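Local coordinates for cutm, flavoprotein of carbon monoxide dehydrogenase (Hydrogenophaga pseudoflava, PDB 1FFV) that binds FAD as the flavoprotein subunit of carbon monoxide dehydrogenase and probably passes electrons from CO oxidation on to an external acceptor, at residues K29-G34 with E49-I54; I2-E7 with F45-H50. All blocks are in the same frame, centred on the assembly; numbering follows the deposited sequence.

Interaction 1. Residues K29-G34 with E49-I54; sequences KLLAGG and EHLIDI. With FAD (flavin-adenine dinucleotide), chain J.
Leu30 sets CG anti to its carbonyl carbon (chi1 -64°); its side chain crosses that of Ile54 obliquely, CD2 meeting Ile54 CG2 at 3.9 Å and also coming up to CB of Ile52. Ile54 holds CG1 between the backbone N and the carbonyl carbon (chi1 55°). This brings CG1 to 3.3 Å from Leu31 O, and CD1 reaches the adenine, 3.7 Å from FAD N6A. On the other face of the sheet, Leu31 CG meets Leu51 CD1 at 4.2 Å.

The backbones pair as parallel strands. Lys29 N bonds to His50 O, Ile52 N to Lys29 O, and Leu31 N to Ile52 O at 2.7 Å. Ile54 N closes the series on Leu31 O, nearly straight and in the carbonyl plane.

Beyond the strand the chain turns to the cofactor. Ala32 N donates to FAD O1A at 3.0 Å. Gly33 N gives a weak bond to FAD O1P, and Gly34 N another weak one to FAD O1A. Lys29 NZ holds FAD O3B at 2.7 Å, while FAD O2B donates to Leu30 O, so the ribose is gripped from both hydroxyls.

Strands 28-31 and 50-53 belong to a beta-alpha-beta unit. Its helix 37-42 covers Leu51, helix 14-24 covers Leu30 and Ile52, and strand 7-9 lies on the far side of 50-53.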
ATOM      1  N   LYS C  29     -17.285 -12.577  40.673  1.00 35.12           N
ATOM      2  CA  LYS C  29     -17.252 -13.979  40.270  1.00 34.03           C
ATOM      3  C   LYS C  29     -15.813 -14.479  40.222  1.00 32.78           C
ATOM      4  O   LYS C  29     -14.924 -13.789  39.722  1.00 32.76           O
ATOM      5  CB  LYS C  29     -17.913 -14.147  38.895  1.00 34.62           C
ATOM      6  CG  LYS C  29     -19.277 -14.815  38.929  1.00 35.18           C
ATOM      7  CD  LYS C  29     -19.117 -16.242  39.394  1.00 35.62           C
ATOM      8  CE  LYS C  29     -20.414 -16.997  39.394  1.00 35.82           C
ATOM      9  NZ  LYS C  29     -20.140 -18.371  39.873  1.00 36.36           N
ATOM     10  N   LEU C  30     -15.581 -15.667  40.770  1.00 31.48           N
ATOM     11  CA  LEU C  30     -14.243 -16.256  40.775  1.00 30.28           C
ATOM     12  C   LEU C  30     -13.854 -16.676  39.363  1.00 30.10           C
ATOM     13  O   LEU C  30     -14.652 -17.292  38.648  1.00 30.75           O
ATOM     14  CB  LEU C  30     -14.204 -17.472  41.701  1.00 29.73           C
ATOM     15  CG  LEU C  30     -14.440 -17.226  43.191  1.00 29.04           C
ATOM     16  CD1 LEU C  30     -14.558 -18.545  43.934  1.00 28.67           C
ATOM     17  CD2 LEU C  30     -13.300 -16.393  43.751  1.00 28.59           C
ATOM     18  N   LEU C  31     -12.646 -16.313  38.948  1.00 29.30           N
ATOM     19  CA  LEU C  31     -12.151 -16.665  37.625  1.00 28.79           C
ATOM     20  C   LEU C  31     -11.109 -17.767  37.790  1.00 28.74           C
ATOM     21  O   LEU C  31     -10.059 -17.548  38.408  1.00 28.82           O
ATOM     22  CB  LEU C  31     -11.474 -15.456  36.970  1.00 28.65           C
ATOM     23  CG  LEU C  31     -11.401 -15.294  35.444  1.00 29.04           C
ATOM     24  CD1 LEU C  31     -10.233 -14.374  35.098  1.00 28.14           C
ATOM     25  CD2 LEU C  31     -11.240 -16.624  34.731  1.00 29.25           C
ATOM     26  N   ALA C  32     -11.406 -18.958  37.274  1.00 28.05           N
ATOM     27  CA  ALA C  32     -10.453 -20.063  37.348  1.00 27.62           C
ATOM     28  C   ALA C  32      -9.859 -20.218  35.943  1.00 27.27           C
ATOM     29  O   ALA C  32      -9.271 -19.270  35.420  1.00 27.66           O
ATOM     30  CB  ALA C  32     -11.144 -21.337  37.809  1.00 26.98           C
ATOM     31  N   GLY C  33     -10.041 -21.377  35.316  1.00 27.20           N
ATOM     32  CA  GLY C  33      -9.524 -21.582  33.970  1.00 26.65           C
ATOM     33  C   GLY C  33     -10.209 -20.688  32.946  1.00 26.70           C
ATOM     34  O   GLY C  33      -9.728 -20.532  31.822  1.00 26.29           O
ATOM     35  N   GLY C  34     -11.354 -20.123  33.334  1.00 26.87           N
ATOM     36  CA  GLY C  34     -12.103 -19.232  32.463  1.00 26.43           C
ATOM     37  C   GLY C  34     -12.726 -19.850  31.225  1.00 26.62           C
ATOM     38  O   GLY C  34     -13.356 -19.142  30.436  1.00 26.70           O
ATOM     39  N   GLU C  49     -19.594  -7.668  37.448  1.00 37.62           N
ATOM     40  CA  GLU C  49     -18.843  -6.421  37.442  1.00 37.30           C
ATOM     41  C   GLU C  49     -17.420  -6.583  37.977  1.00 35.89           C
ATOM     42  O   GLU C  49     -16.554  -5.745  37.729  1.00 35.85           O
ATOM     43  CB  GLU C  49     -19.629  -5.331  38.181  1.00 38.92           C
ATOM     44  CG  GLU C  49     -20.910  -4.956  37.422  1.00 41.62           C
ATOM     45  CD  GLU C  49     -21.852  -4.024  38.179  1.00 43.77           C
ATOM     46  OE1 GLU C  49     -22.900  -3.651  37.590  1.00 45.10           O
ATOM     47  OE2 GLU C  49     -21.568  -3.668  39.351  1.00 44.82           O
ATOM     48  N   HIS C  50     -17.164  -7.707  38.640  1.00 34.63           N
ATOM     49  CA  HIS C  50     -15.850  -7.994  39.203  1.00 33.42           C
ATOM     50  C   HIS C  50     -15.439  -9.446  38.983  1.00 32.53           C
ATOM     51  O   HIS C  50     -16.231 -10.366  39.203  1.00 32.51           O
ATOM     52  CB  HIS C  50     -15.841  -7.722  40.714  1.00 33.50           C
ATOM     53  CG  HIS C  50     -15.987  -6.278  41.076  1.00 33.28           C
ATOM     54  ND1 HIS C  50     -14.904  -5.458  41.308  1.00 33.14           N
ATOM     55  CD2 HIS C  50     -17.089  -5.510  41.256  1.00 33.46           C
ATOM     56  CE1 HIS C  50     -15.333  -4.245  41.615  1.00 33.54           C
ATOM     57  NE2 HIS C  50     -16.653  -4.250  41.591  1.00 33.70           N
ATOM     58  N   LEU C  51     -14.204  -9.646  38.537  1.00 31.21           N
ATOM     59  CA  LEU C  51     -13.681 -10.991  38.342  1.00 29.99           C
ATOM     60  C   LEU C  51     -12.506 -11.177  39.284  1.00 29.47           C
ATOM     61  O   LEU C  51     -11.558 -10.387  39.283  1.00 29.11           O
ATOM     62  CB  LEU C  51     -13.234 -11.232  36.897  1.00 29.92           C
ATOM     63  CG  LEU C  51     -14.334 -11.460  35.861  1.00 29.28           C
ATOM     64  CD1 LEU C  51     -13.710 -11.909  34.546  1.00 29.26           C
ATOM     65  CD2 LEU C  51     -15.310 -12.510  36.374  1.00 29.28           C
ATOM     66  N   ILE C  52     -12.608 -12.186  40.140  1.00 28.83           N
ATOM     67  CA  ILE C  52     -11.547 -12.476  41.087  1.00 28.07           C
ATOM     68  C   ILE C  52     -10.765 -13.664  40.566  1.00 27.85           C
ATOM     69  O   ILE C  52     -11.213 -14.809  40.651  1.00 27.76           O
ATOM     70  CB  ILE C  52     -12.103 -12.792  42.486  1.00 27.81           C
ATOM     71  CG1 ILE C  52     -12.914 -11.607  42.996  1.00 27.08           C
ATOM     72  CG2 ILE C  52     -10.959 -13.119  43.451  1.00 26.72           C
ATOM     73  CD1 ILE C  52     -13.795 -11.961  44.153  1.00 27.83           C
ATOM     74  N   ASP C  53      -9.603 -13.369  40.004  1.00 27.82           N
ATOM     75  CA  ASP C  53      -8.724 -14.385  39.446  1.00 28.20           C
ATOM     76  C   ASP C  53      -8.018 -15.158  40.560  1.00 28.26           C
ATOM     77  O   ASP C  53      -7.286 -14.583  41.373  1.00 28.42           O
ATOM     78  CB  ASP C  53      -7.698 -13.713  38.523  1.00 28.07           C
ATOM     79  CG  ASP C  53      -6.923 -14.702  37.667  1.00 28.69           C
ATOM     80  OD1 ASP C  53      -6.916 -15.919  37.955  1.00 28.62           O
ATOM     81  OD2 ASP C  53      -6.307 -14.245  36.687  1.00 29.62           O
ATOM     82  N   ILE C  54      -8.246 -16.466  40.594  1.00 28.20           N
ATOM     83  CA  ILE C  54      -7.615 -17.311  41.597  1.00 27.82           C
ATOM     84  C   ILE C  54      -6.469 -18.166  41.029  1.00 28.11           C
ATOM     85  O   ILE C  54      -6.067 -19.144  41.653  1.00 27.94           O
ATOM     86  CB  ILE C  54      -8.657 -18.199  42.325  1.00 27.29           C
ATOM     87  CG1 ILE C  54      -9.463 -19.022  41.314  1.00 26.88           C
ATOM     88  CG2 ILE C  54      -9.584 -17.327  43.168  1.00 26.94           C
ATOM     89  CD1 ILE C  54     -10.463 -19.974  41.939  1.00 26.14           C
TER
HETATM   90  PA  FAD J1922     -14.299 -21.150  34.996  1.00 29.21           P
HETATM   91  O1A FAD J1922     -13.760 -20.041  35.801  1.00 29.41           O
HETATM   92  O2A FAD J1922     -14.530 -20.961  33.673  1.00 30.00           O
HETATM   93  O5B FAD J1922     -15.600 -21.436  35.671  1.00 29.44           O
HETATM   94  C5B FAD J1922     -15.642 -21.730  37.053  1.00 30.73           C
HETATM   95  C4B FAD J1922     -17.075 -21.529  37.528  1.00 30.24           C
HETATM   96  O4B FAD J1922     -17.062 -22.096  38.874  1.00 29.94           O
HETATM   97  C3B FAD J1922     -17.494 -20.113  37.817  1.00 30.34           C
HETATM   98  O3B FAD J1922     -18.828 -19.925  38.131  1.00 29.91           O
HETATM   99  C2B FAD J1922     -16.483 -19.781  38.892  1.00 29.66           C
HETATM  100  O2B FAD J1922     -16.816 -18.597  39.533  1.00 30.02           O
HETATM  101  C1B FAD J1922     -16.584 -20.990  39.770  1.00 29.68           C
HETATM  102  N9A FAD J1922     -15.339 -21.526  40.289  1.00 29.29           N
HETATM  103  C8A FAD J1922     -14.218 -21.878  39.581  1.00 28.92           C
HETATM  104  N7A FAD J1922     -13.243 -22.345  40.357  1.00 29.07           N
HETATM  105  C5A FAD J1922     -13.755 -22.287  41.628  1.00 28.88           C
HETATM  106  C6A FAD J1922     -13.191 -22.665  42.915  1.00 28.68           C
HETATM  107  N6A FAD J1922     -11.991 -23.152  43.082  1.00 28.45           N
HETATM  108  N1A FAD J1922     -14.023 -22.458  43.975  1.00 29.19           N
HETATM  109  C2A FAD J1922     -15.273 -21.958  43.848  1.00 28.87           C
HETATM  110  N3A FAD J1922     -15.871 -21.592  42.717  1.00 29.60           N
HETATM  111  C4A FAD J1922     -15.074 -21.781  41.625  1.00 29.04           C
HETATM  112  N1  FAD J1922     -16.096 -29.774  30.236  1.00 29.93           N
HETATM  113  C2  FAD J1922     -16.377 -31.061  30.375  1.00 29.80           C
HETATM  114  O2  FAD J1922     -16.542 -31.544  31.446  1.00 30.34           O
HETATM  115  N3  FAD J1922     -16.499 -31.941  29.273  1.00 29.58           N
HETATM  116  C4  FAD J1922     -16.332 -31.501  27.988  1.00 29.96           C
HETATM  117  O4  FAD J1922     -16.441 -32.287  27.068  1.00 30.70           O
HETATM  118  C4X FAD J1922     -16.029 -30.090  27.814  1.00 30.09           C
HETATM  119  N5  FAD J1922     -15.858 -29.604  26.582  1.00 29.50           N
HETATM  120  C5X FAD J1922     -15.575 -28.278  26.470  1.00 29.49           C
HETATM  121  C6  FAD J1922     -15.400 -27.784  25.177  1.00 28.92           C
HETATM  122  C7  FAD J1922     -15.114 -26.476  24.951  1.00 29.44           C
HETATM  123  C7M FAD J1922     -14.934 -25.971  23.540  1.00 29.82           C
HETATM  124  C8  FAD J1922     -14.979 -25.564  26.057  1.00 29.34           C
HETATM  125  C8M FAD J1922     -14.665 -24.104  25.834  1.00 28.68           C
HETATM  126  C9  FAD J1922     -15.147 -26.043  27.365  1.00 29.43           C
HETATM  127  C9A FAD J1922     -15.440 -27.385  27.570  1.00 29.73           C
HETATM  128  N10 FAD J1922     -15.627 -27.937  28.871  1.00 29.77           N
HETATM  129  C10 FAD J1922     -15.913 -29.246  29.004  1.00 29.94           C
HETATM  130  C1' FAD J1922     -15.468 -27.046  30.068  1.00 30.05           C
HETATM  131  C2' FAD J1922     -14.143 -26.950  30.957  1.00 30.24           C
HETATM  132  O2' FAD J1922     -14.182 -28.352  30.960  1.00 30.18           O
HETATM  133  C3' FAD J1922     -14.977 -25.979  31.770  1.00 31.08           C
HETATM  134  O3' FAD J1922     -13.707 -25.444  31.333  1.00 31.07           O
HETATM  135  C4' FAD J1922     -14.485 -25.457  33.102  1.00 30.88           C
HETATM  136  O4' FAD J1922     -15.840 -26.011  33.161  1.00 30.48           O
HETATM  137  C5' FAD J1922     -15.163 -24.402  33.984  1.00 30.09           C
HETATM  138  O5' FAD J1922     -13.716 -24.732  34.609  1.00 29.13           O
HETATM  139  P   FAD J1922     -12.742 -23.551  34.638  1.00 28.06           P
HETATM  140  O1P FAD J1922     -11.519 -24.100  35.408  1.00 28.43           O
HETATM  141  O2P FAD J1922     -12.417 -23.060  33.385  1.00 29.20           O
HETATM  142  O3P FAD J1922     -13.416 -22.440  35.331  1.00 29.34           O

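Interaction 2. Residues I2-E7 with F45-H50; sequences IPPRFE and FAQPEH
The imidazole of His50 meets the Glu7 side chain. Glu7 OE1 lies at the ring edge, near its plane, 3.2 Å from His50 CE1. OE1 faces a carbon here, so this is a close polar approach. Glu7 CB comes within 3.3 Å of His50 ND1. The two side chains run side by side and point the same way, with the carboxylate turned 72° from the ring. Glu7 is bent at chi2 (-135°), and OE1 ends beside the ring edge. His50 ND1 is hydrogen-bonded to His9 NE2, and the two histidine rings meet with their planes at about 25°.

Phe6 touches the other segment through its CB, which lies 3.5 Å from Pro48 O and also close to Glu49 O. Pro48 O lies oblique to the Phe6 ring. The ring leads away from the 45-50 segment and packs on Met41 of helix 37-42, which Pro48 also touches.

The flat amide of Gln47 lies by the Pro4 ring, and the two side chains cross at about a right angle. Gln47 CG meets Pro4 CG at 3.8 Å, and Gln47 OE1 is as near to Pro4 CB.

Glu7 N donates to Glu49 O at 2.8 Å. The bond is nearly straight at the hydrogen. One step on, His50 CA makes a CH contact to Glu7 O, and Glu7 pairs with His50 as a parallel bridge. This is where strands 7-9 and 50-53 begin to join.

The chemistry is mixed. One backbone bond fixes the start of the pairing, with carbon against carbonyl oxygen at Phe6 and a carboxylate beside an imidazole at Glu7. A negative Glu7 may polarise the His50 ring and modestly favour its protonated form.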
ATOM      1  N   ILE C   2     -17.209 -10.102  22.417  1.00 29.16           N
ATOM      2  CA  ILE C   2     -16.809  -9.036  23.328  1.00 29.84           C
ATOM      3  C   ILE C   2     -17.484  -9.073  24.696  1.00 30.40           C
ATOM      4  O   ILE C   2     -18.684  -8.805  24.810  1.00 30.03           O
ATOM      5  CB  ILE C   2     -17.077  -7.663  22.673  1.00 29.78           C
ATOM      6  CG1 ILE C   2     -16.400  -7.610  21.298  1.00 29.35           C
ATOM      7  CG2 ILE C   2     -16.601  -6.525  23.575  1.00 29.28           C
ATOM      8  CD1 ILE C   2     -14.917  -7.890  21.334  1.00 29.71           C
ATOM      9  N   PRO C   3     -16.716  -9.397  25.753  1.00 30.95           N
ATOM     10  CA  PRO C   3     -17.277  -9.452  27.105  1.00 31.93           C
ATOM     11  C   PRO C   3     -17.477  -8.036  27.631  1.00 32.80           C
ATOM     12  O   PRO C   3     -16.754  -7.110  27.235  1.00 33.19           O
ATOM     13  CB  PRO C   3     -16.188 -10.188  27.894  1.00 30.95           C
ATOM     14  CG  PRO C   3     -14.954  -9.736  27.249  1.00 31.03           C
ATOM     15  CD  PRO C   3     -15.295  -9.786  25.770  1.00 31.04           C
ATOM     16  N   PRO C   4     -18.472  -7.838  28.509  1.00 33.44           N
ATOM     17  CA  PRO C   4     -18.722  -6.502  29.064  1.00 34.07           C
ATOM     18  C   PRO C   4     -17.563  -6.055  29.963  1.00 34.76           C
ATOM     19  O   PRO C   4     -16.684  -6.853  30.311  1.00 34.61           O
ATOM     20  CB  PRO C   4     -20.013  -6.704  29.860  1.00 33.75           C
ATOM     21  CG  PRO C   4     -19.913  -8.127  30.293  1.00 33.68           C
ATOM     22  CD  PRO C   4     -19.429  -8.818  29.046  1.00 33.31           C
ATOM     23  N   ARG C   5     -17.535  -4.767  30.293  1.00 35.76           N
ATOM     24  CA  ARG C   5     -16.488  -4.216  31.156  1.00 36.22           C
ATOM     25  C   ARG C   5     -16.602  -4.733  32.592  1.00 35.39           C
ATOM     26  O   ARG C   5     -17.708  -4.960  33.086  1.00 35.51           O
ATOM     27  CB  ARG C   5     -16.524  -2.681  31.115  1.00 37.89           C
ATOM     28  CG  ARG C   5     -15.553  -2.096  30.100  1.00 41.11           C
ATOM     29  CD  ARG C   5     -15.937  -0.708  29.596  1.00 44.21           C
ATOM     30  NE  ARG C   5     -16.154   0.255  30.671  1.00 47.60           N
ATOM     31  CZ  ARG C   5     -16.986   1.296  30.581  1.00 49.15           C
ATOM     32  NH1 ARG C   5     -17.667   1.511  29.454  1.00 49.23           N
ATOM     33  NH2 ARG C   5     -17.198   2.081  31.641  1.00 49.48           N
ATOM     34  N   PHE C   6     -15.456  -4.966  33.232  1.00 34.66           N
ATOM     35  CA  PHE C   6     -15.408  -5.453  34.613  1.00 33.60           C
ATOM     36  C   PHE C   6     -14.086  -5.103  35.294  1.00 33.77           C
ATOM     37  O   PHE C   6     -13.088  -4.825  34.619  1.00 33.69           O
ATOM     38  CB  PHE C   6     -15.607  -6.976  34.660  1.00 32.58           C
ATOM     39  CG  PHE C   6     -14.567  -7.759  33.894  1.00 31.54           C
ATOM     40  CD1 PHE C   6     -13.344  -8.071  34.469  1.00 31.02           C
ATOM     41  CD2 PHE C   6     -14.819  -8.189  32.596  1.00 31.37           C
ATOM     42  CE1 PHE C   6     -12.388  -8.796  33.762  1.00 31.02           C
ATOM     43  CE2 PHE C   6     -13.869  -8.917  31.881  1.00 30.60           C
ATOM     44  CZ  PHE C   6     -12.654  -9.220  32.464  1.00 30.78           C
ATOM     45  N   GLU C   7     -14.092  -5.089  36.628  1.00 33.55           N
ATOM     46  CA  GLU C   7     -12.883  -4.820  37.401  1.00 33.68           C
ATOM     47  C   GLU C   7     -12.167  -6.151  37.628  1.00 32.86           C
ATOM     48  O   GLU C   7     -12.805  -7.192  37.793  1.00 32.87           O
ATOM     49  CB  GLU C   7     -13.213  -4.158  38.743  1.00 35.25           C
ATOM     50  CG  GLU C   7     -13.128  -2.624  38.749  1.00 37.82           C
ATOM     51  CD  GLU C   7     -12.381  -2.079  39.981  1.00 39.86           C
ATOM     52  OE1 GLU C   7     -12.890  -2.233  41.123  1.00 40.46           O
ATOM     53  OE2 GLU C   7     -11.271  -1.511  39.805  1.00 40.67           O
ATOM     54  N   PHE C  45     -24.126 -13.783  28.638  1.00 40.60           N
ATOM     55  CA  PHE C  45     -25.052 -14.612  29.421  1.00 41.68           C
ATOM     56  C   PHE C  45     -24.826 -14.258  30.883  1.00 41.33           C
ATOM     57  O   PHE C  45     -25.742 -14.319  31.704  1.00 41.40           O
ATOM     58  CB  PHE C  45     -24.747 -16.101  29.269  1.00 43.58           C
ATOM     59  CG  PHE C  45     -25.212 -16.698  27.984  1.00 46.19           C
ATOM     60  CD1 PHE C  45     -26.059 -15.990  27.127  1.00 47.17           C
ATOM     61  CD2 PHE C  45     -24.772 -17.970  27.605  1.00 47.26           C
ATOM     62  CE1 PHE C  45     -26.458 -16.536  25.904  1.00 47.96           C
ATOM     63  CE2 PHE C  45     -25.159 -18.534  26.387  1.00 47.76           C
ATOM     64  CZ  PHE C  45     -26.005 -17.814  25.531  1.00 48.46           C
ATOM     65  N   ALA C  46     -23.570 -13.969  31.199  1.00 40.77           N
ATOM     66  CA  ALA C  46     -23.150 -13.582  32.537  1.00 40.52           C
ATOM     67  C   ALA C  46     -22.429 -12.254  32.372  1.00 40.18           C
ATOM     68  O   ALA C  46     -21.678 -12.068  31.411  1.00 39.93           O
ATOM     69  CB  ALA C  46     -22.203 -14.628  33.119  1.00 40.63           C
ATOM     70  N   GLN C  47     -22.689 -11.319  33.281  1.00 39.92           N
ATOM     71  CA  GLN C  47     -22.054 -10.003  33.224  1.00 39.50           C
ATOM     72  C   GLN C  47     -21.615  -9.516  34.599  1.00 38.76           C
ATOM     73  O   GLN C  47     -22.091  -8.486  35.082  1.00 38.64           O
ATOM     74  CB  GLN C  47     -22.995  -8.982  32.575  1.00 39.90           C
ATOM     75  CG  GLN C  47     -23.417  -9.376  31.173  1.00 41.47           C
ATOM     76  CD  GLN C  47     -24.280  -8.337  30.491  1.00 42.09           C
ATOM     77  OE1 GLN C  47     -23.757  -7.347  29.971  1.00 42.25           O
ATOM     78  NE2 GLN C  47     -25.593  -8.567  30.457  1.00 41.94           N
ATOM     79  N   PRO C  48     -20.716 -10.268  35.262  1.00 38.14           N
ATOM     80  CA  PRO C  48     -20.258  -9.842  36.586  1.00 37.95           C
ATOM     81  C   PRO C  48     -19.419  -8.565  36.485  1.00 37.81           C
ATOM     82  O   PRO C  48     -18.662  -8.376  35.529  1.00 37.89           O
ATOM     83  CB  PRO C  48     -19.435 -11.042  37.064  1.00 37.74           C
ATOM     84  CG  PRO C  48     -18.894 -11.612  35.793  1.00 37.56           C
ATOM     85  CD  PRO C  48     -20.079 -11.539  34.869  1.00 37.77           C
ATOM     86  N   GLU C  49     -19.594  -7.668  37.448  1.00 37.62           N
ATOM     87  CA  GLU C  49     -18.843  -6.421  37.442  1.00 37.30           C
ATOM     88  C   GLU C  49     -17.420  -6.583  37.977  1.00 35.89           C
ATOM     89  O   GLU C  49     -16.554  -5.745  37.729  1.00 35.85           O
ATOM     90  CB  GLU C  49     -19.629  -5.331  38.181  1.00 38.92           C
ATOM     91  CG  GLU C  49     -20.910  -4.956  37.422  1.00 41.62           C
ATOM     92  CD  GLU C  49     -21.852  -4.024  38.179  1.00 43.77           C
ATOM     93  OE1 GLU C  49     -22.900  -3.651  37.590  1.00 45.10           O
ATOM     94  OE2 GLU C  49     -21.568  -3.668  39.351  1.00 44.82           O
ATOM     95  N   HIS C  50     -17.164  -7.707  38.640  1.00 34.63           N
ATOM     96  CA  HIS C  50     -15.850  -7.994  39.203  1.00 33.42           C
ATOM     97  C   HIS C  50     -15.439  -9.446  38.983  1.00 32.53           C
ATOM     98  O   HIS C  50     -16.231 -10.366  39.203  1.00 32.51           O
ATOM     99  CB  HIS C  50     -15.841  -7.722  40.714  1.00 33.50           C
ATOM    100  CG  HIS C  50     -15.987  -6.278  41.076  1.00 33.28           C
ATOM    101  ND1 HIS C  50     -14.904  -5.458  41.308  1.00 33.14           N
ATOM    102  CD2 HIS C  50     -17.089  -5.510  41.256  1.00 33.46           C
ATOM    103  CE1 HIS C  50     -15.333  -4.245  41.615  1.00 33.54           C
ATOM    104  NE2 HIS C  50     -16.653  -4.250  41.591  1.00 33.70           N
TER

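Overall arrangement
Interactions 1 and 2 meet on the same part of the chain, and their centres are 10 Å apart. Along the chain the order is 2-7, 29-34, then the continuous run 45-54. Interaction 2 uses the first part of that run and interaction 1 its last, overlapping at Glu49 and His50. Together they build the three-stranded parallel sheet, with strand 50-53 in the middle. Interaction 2 starts its pairing with 7-9; interaction 1 pairs it with 28-31. In sequence, helix 14-24 lies between strands 7-9 and 28-31, and helix 37-42 between 28-31 and 50-53. Leu51 N probably bonds to Glu7 O, and Leu51 CD1 packs on Phe6 CE1. The sheet thus links the N-terminal segment to the FAD-binding edge.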